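Local coordinates for protein ATPase BagA (Mycobacterium tuberculosis H37Rv, PDB 6BS3) that forms with its partner BagB a heterodimeric ATPase that hydrolyses ATP and supports resistance to nitric oxide and to high glycerol, at residues N242-A256 and E287-A299. Sequence-based numbering, arbitrary orientation.
Sequences NIPAHLEPQDLAKAA and ETIQHATRITARA
In the helical arm that projects from the nucleotide-binding core, Ile243 lies on Arg294 and Arg298 where the chain leaves strand 234-242 and runs along helix 278-302. Its CD1 sits 3.6 Å above the centre of the Arg294 guanidinium plane, and its CG1 approaches one face of the Arg298 guanidinium. With chi1 at 59°, CG1 is held between the backbone N and carbonyl carbon, and from there CD1 also meets Ile295 CD1. A water ties down the start of the loop: it accepts from Arg298 NH2 (2.9 Å) and Ile243 N and donates to Asn242 OD1, while Asn242 ND2 hydrogen-bonds to Leu315 O.

Farther along, His291 NE2 donates to Ala245 O, a very short 2.5 Å in the model. The oxygen lies near the imidazole plane, but the donor stands above the carbonyl plane, and Pro244 O is at the ring edge by CE1.

The chain then turns into helix 249-255, which crosses segment 287-299 at -103°, the segment axes approaching to 8.4 Å. Small residues line the crossing point, consistent with this close approach: Ala255 CB meets Ala292 CB at 3.6 Å, and Ala256 CB touches Thr296 OG1, itself donating to Ala292 O. Leu252 CD2 presses on Ile295 CG2. The whole is a nearly perpendicular, alanine-lined helix crossing in the long helical connection between the neighbouring parallel strands 234-242 and 312-316 of an ArsA-family P-loop ATPase.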
ATOM      1  N   ASN A 242     -11.858  -0.768  13.078  1.00 48.06           N
ATOM      2  CA  ASN A 242     -11.818  -1.124  14.479  1.00 47.52           C
ATOM      3  C   ASN A 242     -12.561  -2.430  14.663  1.00 52.42           C
ATOM      4  O   ASN A 242     -13.392  -2.783  13.831  1.00 50.55           O
ATOM      5  CB  ASN A 242     -12.433  -0.025  15.329  1.00 44.24           C
ATOM      6  CG  ASN A 242     -11.492   1.123  15.517  1.00 61.87           C
ATOM      7  OD1 ASN A 242     -10.545   1.053  16.329  1.00 49.22           O
ATOM      8  ND2 ASN A 242     -11.735   2.196  14.761  1.00 52.13           N
ATOM      9  N   ILE A 243     -12.208  -3.179  15.719  1.00 52.05           N
ATOM     10  CA  ILE A 243     -12.838  -4.466  16.033  1.00 52.23           C
ATOM     11  C   ILE A 243     -13.303  -4.476  17.493  1.00 58.24           C
ATOM     12  O   ILE A 243     -12.732  -3.735  18.301  1.00 57.39           O
ATOM     13  CB  ILE A 243     -11.958  -5.696  15.646  1.00 54.54           C
ATOM     14  CG1 ILE A 243     -10.589  -5.679  16.373  1.00 54.77           C
ATOM     15  CG2 ILE A 243     -11.824  -5.817  14.124  1.00 53.70           C
ATOM     16  CD1 ILE A 243      -9.812  -6.933  16.315  1.00 60.50           C
ATOM     17  N   PRO A 244     -14.310  -5.284  17.830  1.00 57.33           N
ATOM     18  CA  PRO A 244     -14.822  -5.339  19.172  1.00 57.66           C
ATOM     19  C   PRO A 244     -13.871  -6.077  20.116  1.00 62.87           C
ATOM     20  O   PRO A 244     -13.359  -7.072  19.750  1.00 61.22           O
ATOM     21  CB  PRO A 244     -16.111  -6.118  18.966  1.00 59.51           C
ATOM     22  CG  PRO A 244     -15.778  -7.032  17.847  1.00 63.80           C
ATOM     23  CD  PRO A 244     -14.967  -6.179  16.919  1.00 59.01           C
ATOM     24  N   ALA A 245     -13.628  -5.494  21.280  1.00 62.16           N
ATOM     25  CA  ALA A 245     -12.778  -6.128  22.301  1.00 63.13           C
ATOM     26  C   ALA A 245     -13.419  -7.385  22.878  1.00 70.44           C
ATOM     27  O   ALA A 245     -12.684  -8.317  23.102  1.00 70.74           O
ATOM     28  CB  ALA A 245     -12.480  -5.142  23.387  1.00 63.64           C
ATOM     29  N   HIS A 246     -14.699  -7.320  23.250  1.00 68.52           N
ATOM     30  CA  HIS A 246     -15.574  -8.421  23.753  1.00 69.04           C
ATOM     31  C   HIS A 246     -15.275  -8.800  25.204  1.00 76.55           C
ATOM     32  O   HIS A 246     -15.913  -9.691  25.702  1.00 77.97           O
ATOM     33  CB  HIS A 246     -15.566  -9.673  22.879  1.00 69.45           C
ATOM     34  CG  HIS A 246     -16.482  -9.585  21.722  1.00 72.77           C
ATOM     35  ND1 HIS A 246     -16.144 -10.051  20.500  1.00 74.46           N
ATOM     36  CD2 HIS A 246     -17.711  -9.075  21.607  1.00 74.42           C
ATOM     37  CE1 HIS A 246     -17.124  -9.841  19.673  1.00 73.79           C
ATOM     38  NE2 HIS A 246     -18.085  -9.245  20.322  1.00 74.09           N
ATOM     39  N   LEU A 247     -14.338  -8.135  25.849  1.00 73.66           N
ATOM     40  CA  LEU A 247     -13.798  -8.574  27.142  1.00 73.89           C
ATOM     41  C   LEU A 247     -13.619  -7.307  27.944  1.00 80.08           C
ATOM     42  O   LEU A 247     -13.248  -6.295  27.376  1.00 80.30           O
ATOM     43  CB  LEU A 247     -12.446  -9.250  26.938  1.00 73.94           C
ATOM     44  CG  LEU A 247     -12.476 -10.759  26.751  1.00 78.44           C
ATOM     45  CD1 LEU A 247     -11.080 -11.316  26.615  1.00 78.22           C
ATOM     46  CD2 LEU A 247     -13.195 -11.430  27.890  1.00 81.47           C
ATOM     47  N   GLU A 248     -13.871  -7.392  29.228  1.00 77.58           N
ATOM     48  CA  GLU A 248     -13.726  -6.200  30.074  1.00 77.75           C
ATOM     49  C   GLU A 248     -12.217  -5.947  30.331  1.00 81.72           C
ATOM     50  O   GLU A 248     -11.460  -6.925  30.373  1.00 81.24           O
ATOM     51  CB  GLU A 248     -14.479  -6.382  31.414  1.00 79.54           C
ATOM     52  CG  GLU A 248     -15.996  -6.494  31.301  1.00 92.94           C
ATOM     53  CD  GLU A 248     -16.738  -5.316  30.692  1.00120.92           C
ATOM     54  OE1 GLU A 248     -16.446  -4.156  31.066  1.00116.30           O
ATOM     55  OE2 GLU A 248     -17.628  -5.558  29.844  1.00119.55           O
ATOM     56  N   PRO A 249     -11.768  -4.669  30.519  1.00 78.11           N
ATOM     57  CA  PRO A 249     -10.324  -4.392  30.692  1.00 78.13           C
ATOM     58  C   PRO A 249      -9.515  -5.345  31.575  1.00 85.49           C
ATOM     59  O   PRO A 249      -8.405  -5.708  31.183  1.00 86.33           O
ATOM     60  CB  PRO A 249     -10.309  -2.975  31.256  1.00 79.43           C
ATOM     61  CG  PRO A 249     -11.493  -2.337  30.642  1.00 83.61           C
ATOM     62  CD  PRO A 249     -12.541  -3.409  30.478  1.00 79.14           C
ATOM     63  N   GLN A 250     -10.055  -5.758  32.740  1.00 83.03           N
ATOM     64  CA  GLN A 250      -9.365  -6.669  33.655  1.00 83.29           C
ATOM     65  C   GLN A 250      -9.273  -8.089  33.097  1.00 86.29           C
ATOM     66  O   GLN A 250      -8.204  -8.697  33.161  1.00 85.46           O
ATOM     67  CB  GLN A 250     -10.013  -6.654  35.050  1.00 85.08           C
ATOM     68  CG  GLN A 250      -9.626  -5.437  35.878  1.00104.10           C
ATOM     69  CD  GLN A 250     -10.155  -5.539  37.284  1.00128.05           C
ATOM     70  OE1 GLN A 250     -11.310  -5.197  37.565  1.00124.25           O
ATOM     71  NE2 GLN A 250      -9.317  -6.015  38.201  1.00119.70           N
ATOM     72  N   ASP A 251     -10.385  -8.602  32.530  1.00 82.98           N
ATOM     73  CA  ASP A 251     -10.465  -9.930  31.911  1.00 82.62           C
ATOM     74  C   ASP A 251      -9.562 -10.026  30.673  1.00 84.64           C
ATOM     75  O   ASP A 251      -8.992 -11.090  30.420  1.00 84.78           O
ATOM     76  CB  ASP A 251     -11.915 -10.258  31.524  1.00 84.91           C
ATOM     77  CG  ASP A 251     -12.889 -10.391  32.681  1.00 97.75           C
ATOM     78  OD1 ASP A 251     -12.462 -10.210  33.846  1.00 99.01           O
ATOM     79  OD2 ASP A 251     -14.080 -10.670  32.423  1.00103.89           O
ATOM     80  N   LEU A 252      -9.427  -8.915  29.919  1.00 78.70           N
ATOM     81  CA  LEU A 252      -8.597  -8.842  28.719  1.00 77.66           C
ATOM     82  C   LEU A 252      -7.112  -8.867  29.060  1.00 81.93           C
ATOM     83  O   LEU A 252      -6.367  -9.634  28.446  1.00 81.30           O
ATOM     84  CB  LEU A 252      -8.945  -7.601  27.896  1.00 77.10           C
ATOM     85  CG  LEU A 252      -8.092  -7.389  26.663  1.00 80.74           C
ATOM     86  CD1 LEU A 252      -8.270  -8.522  25.683  1.00 81.02           C
ATOM     87  CD2 LEU A 252      -8.392  -6.060  26.033  1.00 81.24           C
ATOM     88  N   ALA A 253      -6.689  -8.037  30.042  1.00 79.22           N
ATOM     89  CA  ALA A 253      -5.303  -7.929  30.506  1.00 79.12           C
ATOM     90  C   ALA A 253      -4.763  -9.276  30.979  1.00 84.36           C
ATOM     91  O   ALA A 253      -3.609  -9.603  30.683  1.00 84.50           O
ATOM     92  CB  ALA A 253      -5.202  -6.903  31.618  1.00 79.72           C
ATOM     93  N   LYS A 254      -5.614 -10.069  31.676  1.00 81.00           N
ATOM     94  CA  LYS A 254      -5.274 -11.403  32.174  1.00 80.96           C
ATOM     95  C   LYS A 254      -5.172 -12.410  31.025  1.00 84.31           C
ATOM     96  O   LYS A 254      -4.177 -13.133  30.950  1.00 83.88           O
ATOM     97  CB  LYS A 254      -6.295 -11.879  33.224  1.00 83.96           C
ATOM     98  CG  LYS A 254      -6.018 -11.376  34.628  1.00101.07           C
ATOM     99  CD  LYS A 254      -6.941 -12.042  35.640  1.00112.99           C
ATOM    100  CE  LYS A 254      -6.619 -11.646  37.061  1.00125.10           C
ATOM    101  NZ  LYS A 254      -7.387 -12.452  38.049  1.00133.33           N
ATOM    102  N   ALA A 255      -6.194 -12.445  30.127  1.00 80.57           N
ATOM    103  CA  ALA A 255      -6.264 -13.342  28.962  1.00 80.15           C
ATOM    104  C   ALA A 255      -5.107 -13.158  27.965  1.00 85.07           C
ATOM    105  O   ALA A 255      -4.709 -14.130  27.319  1.00 84.47           O
ATOM    106  CB  ALA A 255      -7.607 -13.210  28.266  1.00 80.62           C
ATOM    107  N   ALA A 256      -4.539 -11.928  27.877  1.00 82.63           N
ATOM    108  CA  ALA A 256      -3.379 -11.608  27.035  1.00 83.02           C
ATOM    109  C   ALA A 256      -2.111 -12.296  27.569  1.00 89.62           C
ATOM    110  O   ALA A 256      -1.141 -12.447  26.822  1.00 89.41           O
ATOM    111  CB  ALA A 256      -3.172 -10.105  26.979  1.00 83.58           C
ATOM    112  N   GLU A 287      -8.656 -19.593  22.040  1.00 74.91           N
ATOM    113  CA  GLU A 287      -9.299 -18.714  21.062  1.00 73.57           C
ATOM    114  C   GLU A 287      -9.475 -17.320  21.648  1.00 76.43           C
ATOM    115  O   GLU A 287      -9.318 -16.334  20.927  1.00 76.40           O
ATOM    116  CB  GLU A 287     -10.667 -19.268  20.629  1.00 74.60           C
ATOM    117  CG  GLU A 287     -10.601 -20.295  19.512  1.00 81.75           C
ATOM    118  CD  GLU A 287     -11.924 -20.870  19.037  1.00 96.02           C
ATOM    119  OE1 GLU A 287     -12.991 -20.376  19.469  1.00 84.61           O
ATOM    120  OE2 GLU A 287     -11.891 -21.819  18.221  1.00 88.69           O
ATOM    121  N   THR A 288      -9.802 -17.235  22.952  1.00 72.19           N
ATOM    122  CA  THR A 288      -9.992 -15.952  23.643  1.00 71.62           C
ATOM    123  C   THR A 288      -8.644 -15.358  24.058  1.00 73.68           C
ATOM    124  O   THR A 288      -8.517 -14.133  24.097  1.00 72.87           O
ATOM    125  CB  THR A 288     -11.008 -16.054  24.807  1.00 79.89           C
ATOM    126  OG1 THR A 288     -10.438 -16.790  25.884  1.00 78.22           O
ATOM    127  CG2 THR A 288     -12.335 -16.681  24.382  1.00 77.87           C
ATOM    128  N   ILE A 289      -7.644 -16.218  24.363  1.00 68.96           N
ATOM    129  CA  ILE A 289      -6.289 -15.777  24.711  1.00 68.55           C
ATOM    130  C   ILE A 289      -5.705 -15.063  23.483  1.00 72.01           C
ATOM    131  O   ILE A 289      -5.209 -13.940  23.599  1.00 72.26           O
ATOM    132  CB  ILE A 289      -5.419 -16.975  25.193  1.00 71.80           C
ATOM    133  CG1 ILE A 289      -5.818 -17.406  26.625  1.00 72.46           C
ATOM    134  CG2 ILE A 289      -3.911 -16.676  25.108  1.00 71.98           C
ATOM    135  CD1 ILE A 289      -5.422 -18.875  27.026  1.00 77.47           C
ATOM    136  N   GLN A 290      -5.838 -15.699  22.300  1.00 67.11           N
ATOM    137  CA  GLN A 290      -5.362 -15.194  21.016  1.00 65.91           C
ATOM    138  C   GLN A 290      -6.064 -13.909  20.607  1.00 67.40           C
ATOM    139  O   GLN A 290      -5.410 -13.018  20.076  1.00 66.95           O
ATOM    140  CB  GLN A 290      -5.439 -16.277  19.931  1.00 67.15           C
ATOM    141  CG  GLN A 290      -4.312 -17.309  20.085  1.00 73.69           C
ATOM    142  CD  GLN A 290      -4.440 -18.536  19.215  1.00 86.72           C
ATOM    143  OE1 GLN A 290      -5.066 -18.518  18.158  1.00 75.04           O
ATOM    144  NE2 GLN A 290      -3.820 -19.635  19.642  1.00 86.95           N
ATOM    145  N   HIS A 291      -7.369 -13.782  20.911  1.00 62.02           N
ATOM    146  CA  HIS A 291      -8.139 -12.568  20.640  1.00 60.81           C
ATOM    147  C   HIS A 291      -7.603 -11.430  21.526  1.00 64.28           C
ATOM    148  O   HIS A 291      -7.290 -10.356  21.016  1.00 63.40           O
ATOM    149  CB  HIS A 291      -9.632 -12.811  20.912  1.00 60.99           C
ATOM    150  CG  HIS A 291     -10.449 -11.560  20.909  1.00 63.88           C
ATOM    151  ND1 HIS A 291     -10.995 -11.059  19.743  1.00 65.43           N
ATOM    152  CD2 HIS A 291     -10.742 -10.722  21.926  1.00 65.50           C
ATOM    153  CE1 HIS A 291     -11.615  -9.949  20.091  1.00 64.92           C
ATOM    154  NE2 HIS A 291     -11.492  -9.706  21.394  1.00 65.33           N
ATOM    155  N   ALA A 292      -7.486 -11.691  22.844  1.00 61.15           N
ATOM    156  CA  ALA A 292      -6.967 -10.761  23.855  1.00 60.68           C
ATOM    157  C   ALA A 292      -5.534 -10.327  23.555  1.00 63.50           C
ATOM    158  O   ALA A 292      -5.224  -9.160  23.776  1.00 63.04           O
ATOM    159  CB  ALA A 292      -7.050 -11.383  25.233  1.00 61.19           C
ATOM    160  N   THR A 293      -4.679 -11.242  23.014  1.00 59.02           N
ATOM    161  CA  THR A 293      -3.294 -10.940  22.592  1.00 58.18           C
ATOM    162  C   THR A 293      -3.326  -9.954  21.393  1.00 60.54           C
ATOM    163  O   THR A 293      -2.496  -9.050  21.308  1.00 60.54           O
ATOM    164  CB  THR A 293      -2.520 -12.237  22.262  1.00 64.77           C
ATOM    165  OG1 THR A 293      -2.583 -13.143  23.367  1.00 63.75           O
ATOM    166  CG2 THR A 293      -1.055 -11.981  21.903  1.00 62.47           C
ATOM    167  N   ARG A 294      -4.301 -10.119  20.493  1.00 55.66           N
ATOM    168  CA  ARG A 294      -4.466  -9.247  19.340  1.00 55.08           C
ATOM    169  C   ARG A 294      -4.941  -7.846  19.766  1.00 56.90           C
ATOM    170  O   ARG A 294      -4.383  -6.863  19.288  1.00 55.36           O
ATOM    171  CB  ARG A 294      -5.395  -9.885  18.291  1.00 57.27           C
ATOM    172  CG  ARG A 294      -5.448  -9.105  16.985  1.00 69.11           C
ATOM    173  CD  ARG A 294      -6.605  -9.514  16.105  1.00 77.85           C
ATOM    174  NE  ARG A 294      -6.775  -8.565  15.004  1.00 82.76           N
ATOM    175  CZ  ARG A 294      -7.615  -8.729  13.990  1.00 95.49           C
ATOM    176  NH1 ARG A 294      -8.369  -9.817  13.914  1.00 81.61           N
ATOM    177  NH2 ARG A 294      -7.706  -7.806  13.040  1.00 83.88           N
ATOM    178  N   ILE A 295      -5.928  -7.758  20.686  1.00 54.15           N
ATOM    179  CA  ILE A 295      -6.473  -6.488  21.209  1.00 54.35           C
ATOM    180  C   ILE A 295      -5.399  -5.683  21.958  1.00 58.96           C
ATOM    181  O   ILE A 295      -5.251  -4.486  21.709  1.00 59.58           O
ATOM    182  CB  ILE A 295      -7.759  -6.706  22.084  1.00 57.57           C
ATOM    183  CG1 ILE A 295      -8.853  -7.535  21.356  1.00 58.27           C
ATOM    184  CG2 ILE A 295      -8.336  -5.385  22.614  1.00 57.95           C
ATOM    185  CD1 ILE A 295      -9.469  -6.929  20.005  1.00 61.83           C
ATOM    186  N   THR A 296      -4.653  -6.348  22.864  1.00 55.21           N
ATOM    187  CA  THR A 296      -3.591  -5.767  23.691  1.00 54.16           C
ATOM    188  C   THR A 296      -2.529  -5.108  22.821  1.00 57.04           C
ATOM    189  O   THR A 296      -2.221  -3.936  23.042  1.00 57.12           O
ATOM    190  CB  THR A 296      -3.050  -6.828  24.654  1.00 63.67           C
ATOM    191  OG1 THR A 296      -4.139  -7.333  25.429  1.00 63.91           O
ATOM    192  CG2 THR A 296      -1.952  -6.303  25.570  1.00 63.45           C
ATOM    193  N   ALA A 297      -2.009  -5.848  21.809  1.00 51.63           N
ATOM    194  CA  ALA A 297      -1.026  -5.381  20.832  1.00 50.64           C
ATOM    195  C   ALA A 297      -1.578  -4.165  20.051  1.00 56.16           C
ATOM    196  O   ALA A 297      -0.855  -3.180  19.861  1.00 56.49           O
ATOM    197  CB  ALA A 297      -0.678  -6.508  19.873  1.00 51.00           C
ATOM    198  N   ARG A 298      -2.863  -4.225  19.620  1.00 52.27           N
ATOM    199  CA  ARG A 298      -3.516  -3.111  18.907  1.00 51.57           C
ATOM    200  C   ARG A 298      -3.598  -1.859  19.798  1.00 56.32           C
ATOM    201  O   ARG A 298      -3.303  -0.769  19.313  1.00 56.92           O
ATOM    202  CB  ARG A 298      -4.893  -3.511  18.380  1.00 47.51           C
ATOM    203  CG  ARG A 298      -4.833  -4.402  17.147  1.00 49.69           C
ATOM    204  CD  ARG A 298      -6.183  -5.011  16.810  1.00 51.29           C
ATOM    205  NE  ARG A 298      -7.195  -4.000  16.487  1.00 56.82           N
ATOM    206  CZ  ARG A 298      -7.430  -3.518  15.272  1.00 62.78           C
ATOM    207  NH1 ARG A 298      -6.722  -3.938  14.235  1.00 49.99           N
ATOM    208  NH2 ARG A 298      -8.371  -2.602  15.087  1.00 56.36           N
ATOM    209  N   ALA A 299      -3.926  -2.033  21.104  1.00 52.81           N
ATOM    210  CA  ALA A 299      -4.003  -0.962  22.122  1.00 53.33           C
ATOM    211  C   ALA A 299      -2.623  -0.323  22.403  1.00 60.75           C
ATOM    212  O   ALA A 299      -2.547   0.881  22.648  1.00 61.71           O
ATOM    213  CB  ALA A 299      -4.609  -1.497  23.418  1.00 53.16           C
TER
HETATM  214  O   HOH W   1     -10.034  -1.612  17.192  1.00 52.99           O